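Local structure of beta-ketoacyl-[acyl-carrier-protein] synthase III (2X3E) at residues T80-F85 with G138-S143. The protein probably catalyses the first condensation of bacterial fatty acid synthesis, condensing the acetyl group of acetyl-CoA with malonyl-ACP to give 3-oxobutanoyl-ACP, and works as a homodimer. The protein carries 1 engineered substitution. Residues are numbered along the deposited sequence; the frame is centred on the assembly and turned at random.
Sequences TSTGDF and GVDTFS
Asp140 and Thr82 meet with their side chains at about a right angle, a clear case of one carboxylate pinning a loop beside a strand. Two donors grip OD1 of Asp140: Ser81 N reaches its syn lone pair at 2.9 Å, nearly straight at 160°, while Thr82 OG1 gives its proton to the anti lone pair at 2.7 Å. The Thr82 hydroxyl is also an acceptor, taking Thr141 N at 2.9 Å; chi1 of 51° sets OG1 between its own backbone N and carbonyl carbon, facing the strand. Thr80 lies obliquely across Asp140. Thr80 OG1, anti to its own backbone N, stands 2.8 Å from Val139 O and accepts from Thr82 N at 3.0 Å, closing an ST turn within the loop. In the thiolase-like fold of FabH, strands 75-79 and 133-140 run parallel as neighbours in one sheet, and the contact joins the loop that follows 75-79 to 133-140 and the turn beyond. The other carboxylate oxygen, OD2, accepts from a water that in turn accepts from Ser81 OG, and also from Ala283 N, so both oxygens of this buried acid are engaged; such donors would be expected to favour its ionised form. Beyond the polar cluster, Thr82 CG2 comes obliquely to Phe142 CD1 at 3.7 Å, and Ser81 CB touches the ring's edge at CE1. Phe142 lies about 7 Å, side chain to side chain, from the predicted active-site Asn280, and Cys87 of the second subunit packs on both Phe142 and Ser81, bringing the dimer interface up to this corner.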
loop_
_atom_site.group_PDB
_atom_site.type_symbol
_atom_site.label_atom_id
_atom_site.label_comp_id
_atom_site.label_asym_id
_atom_site.label_seq_id
_atom_site.Cartn_x
_atom_site.Cartn_y
_atom_site.Cartn_z
ATOM N N THR A 80 0.691 5.606 -4.386
ATOM C CA THR A 80 1.971 6.092 -4.926
ATOM C C THR A 80 2.981 4.967 -5.143
ATOM O O THR A 80 2.946 3.946 -4.451
ATOM C CB THR A 80 2.627 7.173 -4.006
ATOM O OG1 THR A 80 3.723 7.795 -4.686
ATOM C CG2 THR A 80 3.138 6.581 -2.686
ATOM N N SER A 81 3.864 5.169 -6.118
ATOM C CA SER A 81 5.039 4.318 -6.338
ATOM C C SER A 81 6.339 5.108 -6.103
ATOM O O SER A 81 7.430 4.619 -6.394
ATOM C CB SER A 81 5.038 3.777 -7.768
ATOM O OG SER A 81 3.809 3.148 -8.073
ATOM N N THR A 82 6.209 6.330 -5.591
ATOM C CA THR A 82 7.342 7.235 -5.431
ATOM C C THR A 82 7.233 7.918 -4.079
ATOM O O THR A 82 7.220 9.152 -3.977
ATOM C CB THR A 82 7.378 8.271 -6.570
ATOM O OG1 THR A 82 6.089 8.884 -6.694
ATOM C CG2 THR A 82 7.745 7.605 -7.885
ATOM N N GLY A 83 7.130 7.097 -3.035
ATOM C CA GLY A 83 7.063 7.595 -1.665
ATOM C C GLY A 83 8.342 8.319 -1.290
ATOM O O GLY A 83 9.384 8.099 -1.904
ATOM N N ASP A 84 8.254 9.185 -0.282
ATOM C CA ASP A 84 9.396 9.966 0.178
ATOM C C ASP A 84 10.504 9.077 0.745
ATOM O O ASP A 84 11.682 9.426 0.645
ATOM C CB ASP A 84 8.985 10.978 1.257
ATOM C CG ASP A 84 8.015 12.045 0.751
ATOM O OD1 ASP A 84 7.796 12.172 -0.474
ATOM O OD2 ASP A 84 7.460 12.765 1.610
ATOM N N PHE A 85 10.122 7.947 1.340
ATOM C CA PHE A 85 11.069 7.018 1.960
ATOM C C PHE A 85 10.856 5.594 1.449
ATOM O O PHE A 85 9.866 5.305 0.776
ATOM C CB PHE A 85 10.937 7.039 3.499
ATOM C CG PHE A 85 10.441 8.346 4.055
ATOM C CD1 PHE A 85 11.278 9.445 4.139
ATOM C CD2 PHE A 85 9.128 8.477 4.490
ATOM C CE1 PHE A 85 10.817 10.647 4.655
ATOM C CE2 PHE A 85 8.671 9.676 5.000
ATOM C CZ PHE A 85 9.510 10.759 5.072
ATOM N N GLY A 138 -3.968 10.328 -4.975
ATOM C CA GLY A 138 -3.142 9.774 -6.042
ATOM C C GLY A 138 -2.001 10.739 -6.296
ATOM O O GLY A 138 -2.234 11.877 -6.675
ATOM N N VAL A 139 -0.771 10.296 -6.049
ATOM C CA VAL A 139 0.403 11.154 -6.189
ATOM C C VAL A 139 1.591 10.362 -6.703
ATOM O O VAL A 139 1.853 9.253 -6.240
ATOM C CB VAL A 139 0.786 11.828 -4.843
ATOM C CG1 VAL A 139 0.987 10.784 -3.719
ATOM C CG2 VAL A 139 2.028 12.705 -5.008
ATOM N N ASP A 140 2.310 10.937 -7.657
ATOM C CA ASP A 140 3.560 10.362 -8.113
ATOM C C ASP A 140 4.499 11.454 -8.620
ATOM O O ASP A 140 4.056 12.460 -9.188
ATOM C CB ASP A 140 3.308 9.296 -9.192
ATOM C CG ASP A 140 3.198 7.882 -8.618
ATOM O OD1 ASP A 140 4.092 7.477 -7.854
ATOM O OD2 ASP A 140 2.226 7.161 -8.946
ATOM N N THR A 141 5.789 11.249 -8.378
ATOM C CA THR A 141 6.846 12.135 -8.845
ATOM C C THR A 141 7.837 11.327 -9.690
ATOM O O THR A 141 9.043 11.256 -9.394
ATOM C CB THR A 141 7.573 12.815 -7.674
ATOM O OG1 THR A 141 7.937 11.828 -6.700
ATOM C CG2 THR A 141 6.679 13.873 -7.024
ATOM N N PHE A 142 7.312 10.726 -10.753
ATOM C CA PHE A 142 8.111 9.885 -11.646
ATOM C C PHE A 142 9.324 10.578 -12.250
ATOM O O PHE A 142 10.299 9.904 -12.568
ATOM C CB PHE A 142 7.247 9.294 -12.770
ATOM C CG PHE A 142 6.798 7.885 -12.510
ATOM C CD1 PHE A 142 6.213 7.541 -11.303
ATOM C CD2 PHE A 142 6.960 6.897 -13.477
ATOM C CE1 PHE A 142 5.794 6.242 -11.061
ATOM C CE2 PHE A 142 6.545 5.598 -13.239
ATOM C CZ PHE A 142 5.958 5.272 -12.025
ATOM N N SER A 143 9.281 11.898 -12.414
ATOM C CA SER A 143 10.439 12.619 -12.971
ATOM C C SER A 143 11.722 12.343 -12.186
ATOM O O SER A 143 12.805 12.326 -12.766
ATOM C CB SER A 143 10.194 14.129 -13.050
ATOM O OG SER A 143 10.323 14.745 -11.780
HETATM O O HOH W 1 1.549 4.585 -8.186
#